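Local coordinates for putative uncharacterized protein (Mycobacterium avium, PDB 2Z6V), which is of unknown function but probably transfers a sulfuryl group to an acceptor molecule, as sulfotransferases do, at residues 36-47 / 81-92. Residues are numbered along the deposited sequence; the frame is centred on the assembly and turned at random.
Sequences LAAQRTGLSEID and TNALGRRLQVHA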
ATOM      1  N   LEU A  36       7.504  17.480  17.346  1.00 33.87           N
ATOM      2  CA  LEU A  36       6.066  17.418  17.550  1.00 33.51           C
ATOM      3  C   LEU A  36       5.633  15.974  17.812  1.00 35.05           C
ATOM      4  O   LEU A  36       4.846  15.709  18.728  1.00 36.13           O
ATOM      5  CB  LEU A  36       5.346  17.988  16.325  1.00 31.32           C
ATOM      6  CG  LEU A  36       3.820  18.114  16.389  1.00 32.22           C
ATOM      7  CD1 LEU A  36       3.411  18.910  17.625  1.00 27.24           C
ATOM      8  CD2 LEU A  36       3.310  18.776  15.106  1.00 30.00           C
ATOM      9  N   ALA A  37       6.155  15.044  17.016  1.00 33.67           N
ATOM     10  CA  ALA A  37       5.836  13.627  17.178  1.00 32.02           C
ATOM     11  C   ALA A  37       6.303  13.128  18.550  1.00 31.29           C
ATOM     12  O   ALA A  37       5.642  12.307  19.181  1.00 30.81           O
ATOM     13  CB  ALA A  37       6.499  12.810  16.068  1.00 29.88           C
ATOM     14  N   ALA A  38       7.450  13.628  19.002  1.00 30.88           N
ATOM     15  CA  ALA A  38       8.001  13.243  20.295  1.00 30.74           C
ATOM     16  C   ALA A  38       7.116  13.826  21.386  1.00 31.81           C
ATOM     17  O   ALA A  38       6.923  13.238  22.450  1.00 31.80           O
ATOM     18  CB  ALA A  38       9.412  13.777  20.429  1.00 29.38           C
ATOM     19  N   GLN A  39       6.574  14.997  21.096  1.00 34.35           N
ATOM     20  CA  GLN A  39       5.701  15.711  22.009  1.00 36.22           C
ATOM     21  C   GLN A  39       4.415  14.918  22.185  1.00 35.16           C
ATOM     22  O   GLN A  39       4.039  14.589  23.307  1.00 36.78           O
ATOM     23  CB  GLN A  39       5.408  17.085  21.424  1.00 41.01           C
ATOM     24  CG  GLN A  39       4.799  18.091  22.356  1.00 48.72           C
ATOM     25  CD  GLN A  39       4.715  19.465  21.694  1.00 56.14           C
ATOM     26  OE1 GLN A  39       5.735  20.027  21.265  1.00 56.75           O
ATOM     27  NE2 GLN A  39       3.498  20.006  21.594  1.00 57.82           N
ATOM     28  N   ARG A  40       3.758  14.596  21.073  1.00 32.85           N
ATOM     29  CA  ARG A  40       2.507  13.840  21.094  1.00 32.81           C
ATOM     30  C   ARG A  40       2.633  12.450  21.702  1.00 33.81           C
ATOM     31  O   ARG A  40       1.859  12.090  22.585  1.00 36.55           O
ATOM     32  CB  ARG A  40       1.935  13.704  19.677  1.00 32.54           C
ATOM     33  CG  ARG A  40       1.478  15.016  19.058  1.00 35.72           C
ATOM     34  CD  ARG A  40       0.926  14.826  17.656  1.00 35.68           C
ATOM     35  NE  ARG A  40       0.471  16.087  17.072  1.00 36.74           N
ATOM     36  CZ  ARG A  40      -0.011  16.208  15.838  1.00 38.27           C
ATOM     37  NH1 ARG A  40      -0.107  15.145  15.048  1.00 39.29           N
ATOM     38  NH2 ARG A  40      -0.393  17.393  15.386  1.00 39.39           N
ATOM     39  N   THR A  41       3.604  11.668  21.237  1.00 32.73           N
ATOM     40  CA  THR A  41       3.790  10.304  21.735  1.00 30.10           C
ATOM     41  C   THR A  41       4.453  10.199  23.106  1.00 31.11           C
ATOM     42  O   THR A  41       4.298   9.187  23.788  1.00 31.06           O
ATOM     43  CB  THR A  41       4.632   9.466  20.767  1.00 28.50           C
ATOM     44  OG1 THR A  41       5.977   9.955  20.770  1.00 27.62           O
ATOM     45  CG2 THR A  41       4.075   9.546  19.361  1.00 24.69           C
ATOM     46  N   GLY A  42       5.197  11.231  23.504  1.00 31.32           N
ATOM     47  CA  GLY A  42       5.881  11.193  24.786  1.00 29.27           C
ATOM     48  C   GLY A  42       7.148  10.352  24.716  1.00 29.91           C
ATOM     49  O   GLY A  42       7.691   9.943  25.744  1.00 29.24           O
ATOM     50  N   LEU A  43       7.616  10.095  23.497  1.00 30.29           N
ATOM     51  CA  LEU A  43       8.820   9.300  23.257  1.00 33.52           C
ATOM     52  C   LEU A  43       9.795  10.118  22.417  1.00 35.70           C
ATOM     53  O   LEU A  43       9.376  10.906  21.576  1.00 37.33           O
ATOM     54  CB  LEU A  43       8.461   8.015  22.508  1.00 32.31           C
ATOM     55  CG  LEU A  43       7.466   7.077  23.195  1.00 34.08           C
ATOM     56  CD1 LEU A  43       6.994   5.995  22.210  1.00 31.08           C
ATOM     57  CD2 LEU A  43       8.129   6.460  24.430  1.00 33.02           C
ATOM     58  N   SER A  44      11.093   9.927  22.629  1.00 38.85           N
ATOM     59  CA  SER A  44      12.086  10.689  21.872  1.00 41.84           C
ATOM     60  C   SER A  44      13.193   9.861  21.213  1.00 43.18           C
ATOM     61  O   SER A  44      13.932  10.370  20.370  1.00 45.28           O
ATOM     62  CB  SER A  44      12.705  11.772  22.765  1.00 41.07           C
ATOM     63  OG  SER A  44      13.150  11.230  24.001  1.00 42.89           O
ATOM     64  N   GLU A  45      13.318   8.593  21.582  1.00 43.77           N
ATOM     65  CA  GLU A  45      14.336   7.754  20.970  1.00 44.49           C
ATOM     66  C   GLU A  45      13.829   7.151  19.664  1.00 42.30           C
ATOM     67  O   GLU A  45      12.637   6.938  19.493  1.00 42.87           O
ATOM     68  CB  GLU A  45      14.758   6.632  21.918  1.00 48.46           C
ATOM     69  CG  GLU A  45      15.537   7.097  23.133  1.00 54.07           C
ATOM     70  CD  GLU A  45      16.179   5.934  23.873  1.00 60.47           C
ATOM     71  OE1 GLU A  45      16.732   6.163  24.972  1.00 63.56           O
ATOM     72  OE2 GLU A  45      16.138   4.790  23.357  1.00 62.92           O
ATOM     73  N   ILE A  46      14.741   6.881  18.742  1.00 41.13           N
ATOM     74  CA  ILE A  46      14.374   6.303  17.461  1.00 39.39           C
ATOM     75  C   ILE A  46      15.479   5.340  17.038  1.00 40.57           C
ATOM     76  O   ILE A  46      16.613   5.460  17.496  1.00 40.70           O
ATOM     77  CB  ILE A  46      14.158   7.406  16.408  1.00 37.39           C
ATOM     78  CG1 ILE A  46      13.350   6.850  15.242  1.00 36.90           C
ATOM     79  CG2 ILE A  46      15.487   7.957  15.935  1.00 34.66           C
ATOM     80  CD1 ILE A  46      12.722   7.933  14.382  1.00 40.22           C
ATOM     81  N   ASP A  47      15.154   4.383  16.175  1.00 41.56           N
ATOM     82  CA  ASP A  47      16.138   3.388  15.764  1.00 41.92           C
ATOM     83  C   ASP A  47      17.249   3.867  14.842  1.00 41.70           C
ATOM     84  O   ASP A  47      18.373   3.373  14.926  1.00 42.47           O
ATOM     85  CB  ASP A  47      15.442   2.160  15.147  1.00 42.93           C
ATOM     86  CG  ASP A  47      14.409   2.528  14.097  1.00 43.68           C
ATOM     87  OD1 ASP A  47      13.323   3.026  14.470  1.00 45.76           O
ATOM     88  OD2 ASP A  47      14.684   2.314  12.897  1.00 44.74           O
ATOM     89  N   THR A  81       3.550  13.734  10.775  1.00 30.22           N
ATOM     90  CA  THR A  81       3.789  13.722  12.212  1.00 28.91           C
ATOM     91  C   THR A  81       3.258  12.437  12.801  1.00 27.60           C
ATOM     92  O   THR A  81       3.966  11.747  13.517  1.00 26.92           O
ATOM     93  CB  THR A  81       3.098  14.909  12.905  1.00 30.22           C
ATOM     94  OG1 THR A  81       3.505  16.126  12.272  1.00 31.96           O
ATOM     95  CG2 THR A  81       3.476  14.965  14.388  1.00 30.04           C
ATOM     96  N   ASN A  82       2.009  12.111  12.488  1.00 28.71           N
ATOM     97  CA  ASN A  82       1.402  10.881  12.993  1.00 29.64           C
ATOM     98  C   ASN A  82       2.161   9.639  12.535  1.00 29.57           C
ATOM     99  O   ASN A  82       2.340   8.695  13.309  1.00 29.71           O
ATOM    100  CB  ASN A  82      -0.059  10.781  12.558  1.00 29.30           C
ATOM    101  CG  ASN A  82      -0.938  11.816  13.238  1.00 31.15           C
ATOM    102  OD1 ASN A  82      -0.726  12.146  14.406  1.00 32.31           O
ATOM    103  ND2 ASN A  82      -1.935  12.321  12.518  1.00 31.03           N
ATOM    104  N   ALA A  83       2.608   9.648  11.280  1.00 28.20           N
ATOM    105  CA  ALA A  83       3.355   8.529  10.727  1.00 27.66           C
ATOM    106  C   ALA A  83       4.668   8.359  11.490  1.00 28.02           C
ATOM    107  O   ALA A  83       5.028   7.248  11.872  1.00 27.56           O
ATOM    108  CB  ALA A  83       3.635   8.760   9.240  1.00 25.91           C
ATOM    109  N   LEU A  84       5.373   9.466  11.711  1.00 27.28           N
ATOM    110  CA  LEU A  84       6.637   9.430  12.435  1.00 26.01           C
ATOM    111  C   LEU A  84       6.409   9.038  13.891  1.00 25.19           C
ATOM    112  O   LEU A  84       7.263   8.392  14.506  1.00 25.20           O
ATOM    113  CB  LEU A  84       7.336  10.795  12.359  1.00 26.75           C
ATOM    114  CG  LEU A  84       8.726  10.869  13.000  1.00 26.06           C
ATOM    115  CD1 LEU A  84       9.636   9.828  12.363  1.00 25.27           C
ATOM    116  CD2 LEU A  84       9.300  12.270  12.827  1.00 26.08           C
ATOM    117  N   GLY A  85       5.258   9.420  14.437  1.00 24.52           N
ATOM    118  CA  GLY A  85       4.943   9.075  15.812  1.00 25.78           C
ATOM    119  C   GLY A  85       4.839   7.566  15.974  1.00 29.26           C
ATOM    120  O   GLY A  85       5.245   7.015  17.004  1.00 29.44           O
ATOM    121  N   ARG A  86       4.288   6.894  14.959  1.00 29.17           N
ATOM    122  CA  ARG A  86       4.155   5.439  14.984  1.00 30.35           C
ATOM    123  C   ARG A  86       5.541   4.821  15.034  1.00 31.03           C
ATOM    124  O   ARG A  86       5.792   3.864  15.774  1.00 30.87           O
ATOM    125  CB  ARG A  86       3.428   4.950  13.735  1.00 28.73           C
ATOM    126  CG  ARG A  86       1.943   5.146  13.800  1.00 28.05           C
ATOM    127  CD  ARG A  86       1.363   5.380  12.433  1.00 25.23           C
ATOM    128  NE  ARG A  86       0.116   6.107  12.582  1.00 26.73           N
ATOM    129  CZ  ARG A  86      -0.411   6.885  11.653  1.00 27.33           C
ATOM    130  NH1 ARG A  86       0.202   7.042  10.484  1.00 26.47           N
ATOM    131  NH2 ARG A  86      -1.547   7.521  11.906  1.00 27.79           N
ATOM    132  N   ARG A  87       6.435   5.382  14.227  1.00 31.29           N
ATOM    133  CA  ARG A  87       7.815   4.931  14.154  1.00 31.74           C
ATOM    134  C   ARG A  87       8.408   5.010  15.559  1.00 30.12           C
ATOM    135  O   ARG A  87       9.085   4.095  16.001  1.00 30.53           O
ATOM    136  CB  ARG A  87       8.583   5.832  13.181  1.00 33.53           C
ATOM    137  CG  ARG A  87      10.050   5.501  12.992  1.00 33.66           C
ATOM    138  CD  ARG A  87      10.244   4.181  12.312  1.00 32.37           C
ATOM    139  NE  ARG A  87      11.649   3.975  11.976  1.00 34.39           N
ATOM    140  CZ  ARG A  87      12.243   4.447  10.884  1.00 35.98           C
ATOM    141  NH1 ARG A  87      11.555   5.165   9.998  1.00 34.46           N
ATOM    142  NH2 ARG A  87      13.527   4.189  10.670  1.00 36.00           N
ATOM    143  N   LEU A  88       8.128   6.105  16.261  1.00 30.23           N
ATOM    144  CA  LEU A  88       8.622   6.298  17.623  1.00 30.29           C
ATOM    145  C   LEU A  88       8.018   5.284  18.582  1.00 31.36           C
ATOM    146  O   LEU A  88       8.708   4.750  19.452  1.00 31.75           O
ATOM    147  CB  LEU A  88       8.293   7.710  18.117  1.00 28.99           C
ATOM    148  CG  LEU A  88       9.087   8.840  17.460  1.00 29.23           C
ATOM    149  CD1 LEU A  88       8.566  10.188  17.919  1.00 26.74           C
ATOM    150  CD2 LEU A  88      10.555   8.675  17.809  1.00 28.48           C
ATOM    151  N   GLN A  89       6.723   5.026  18.420  1.00 31.76           N
ATOM    152  CA  GLN A  89       6.020   4.078  19.274  1.00 30.33           C
ATOM    153  C   GLN A  89       6.526   2.646  19.102  1.00 28.82           C
ATOM    154  O   GLN A  89       6.674   1.914  20.080  1.00 26.54           O
ATOM    155  CB  GLN A  89       4.513   4.141  19.000  1.00 30.08           C
ATOM    156  CG  GLN A  89       3.878   5.460  19.395  1.00 30.68           C
ATOM    157  CD  GLN A  89       2.362   5.432  19.325  1.00 32.24           C
ATOM    158  OE1 GLN A  89       1.714   4.596  19.951  1.00 31.52           O
ATOM    159  NE2 GLN A  89       1.788   6.357  18.565  1.00 34.04           N
ATOM    160  N   VAL A  90       6.801   2.253  17.862  1.00 28.24           N
ATOM    161  CA  VAL A  90       7.282   0.903  17.595  1.00 29.52           C
ATOM    162  C   VAL A  90       8.698   0.695  18.125  1.00 30.33           C
ATOM    163  O   VAL A  90       9.055  -0.403  18.555  1.00 29.75           O
ATOM    164  CB  VAL A  90       7.257   0.585  16.077  1.00 30.55           C
ATOM    165  CG1 VAL A  90       7.896  -0.781  15.811  1.00 28.48           C
ATOM    166  CG2 VAL A  90       5.819   0.600  15.571  1.00 29.71           C
ATOM    167  N   HIS A  91       9.503   1.753  18.100  1.00 30.88           N
ATOM    168  CA  HIS A  91      10.869   1.655  18.583  1.00 29.47           C
ATOM    169  C   HIS A  91      10.913   1.505  20.094  1.00 28.37           C
ATOM    170  O   HIS A  91      11.708   0.728  20.625  1.00 28.86           O
ATOM    171  CB  HIS A  91      11.684   2.875  18.165  1.00 31.51           C
ATOM    172  CG  HIS A  91      13.078   2.866  18.706  1.00 33.54           C
ATOM    173  ND1 HIS A  91      13.436   3.544  19.852  1.00 35.05           N
ATOM    174  CD2 HIS A  91      14.176   2.176  18.317  1.00 32.79           C
ATOM    175  CE1 HIS A  91      14.694   3.268  20.147  1.00 35.35           C
ATOM    176  NE2 HIS A  91      15.164   2.440  19.233  1.00 33.92           N
ATOM    177  N   ALA A  92      10.060   2.249  20.789  1.00 26.90           N
ATOM    178  CA  ALA A  92      10.024   2.178  22.249  1.00 27.49           C
ATOM    179  C   ALA A  92       9.592   0.779  22.676  1.00 28.74           C
ATOM    180  O   ALA A  92      10.134   0.209  23.629  1.00 28.34           O
ATOM    181  CB  ALA A  92       9.063   3.224  22.812  1.00 23.19           C
TER
HETATM  182  O   HOH W   1      10.877   5.953  21.000  1.00 24.56           O
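Ala37 comes closest to Gly85 (4.8 Å between CA atoms) where helix 36-41 crosses helix 81-92 at -62°, their axes 8.6 Å apart; beyond Gly42, with its positive phi, the chain runs on as a loop along the second helix. The CB of Ala37 is a knob in the hole formed by Thr81, Leu84, Gly85 and Leu88, and Thr41 CG2 lies over the backbone of Gly85. Leu88 is the central wedge: its CD1 packs on Ala37 CB, while CD2 reaches the loop beside Ile46 CB. Thr41 OG1, set between its backbone N and carbonyl carbon (chi1 69°), turns back to bond Ala37 O and accepts from Leu43 N at 3.2 Å, an ST turn at the helix end. Leu43 CD1 then rests 3.5 Å from Ala92 CB, and a water lies between Glu45 O and Leu88 O. One face of the His91 ring lies against the Ile46-Asp47 peptide, Ile46 C over its centre. Arg87, bent at chi2, grips Asp47 side-on: NE meets OD1 at 3.2 Å and NH2 meets OD2 at 3.1 Å, the latter nearly straight (166°). Asp198 also pairs with this guanidinium and Tyr229 adds a cation-pi contact. At the other end Arg40 NH1 makes a weak bond to Asn82 OD1, while NH2 forms a salt bridge to Asp78. Small residues thus let the helices come close, while buried Arg87, probably kept charged by Asp47 and Asp198, ties the loop leading into helix 50-64 to helix 70-96.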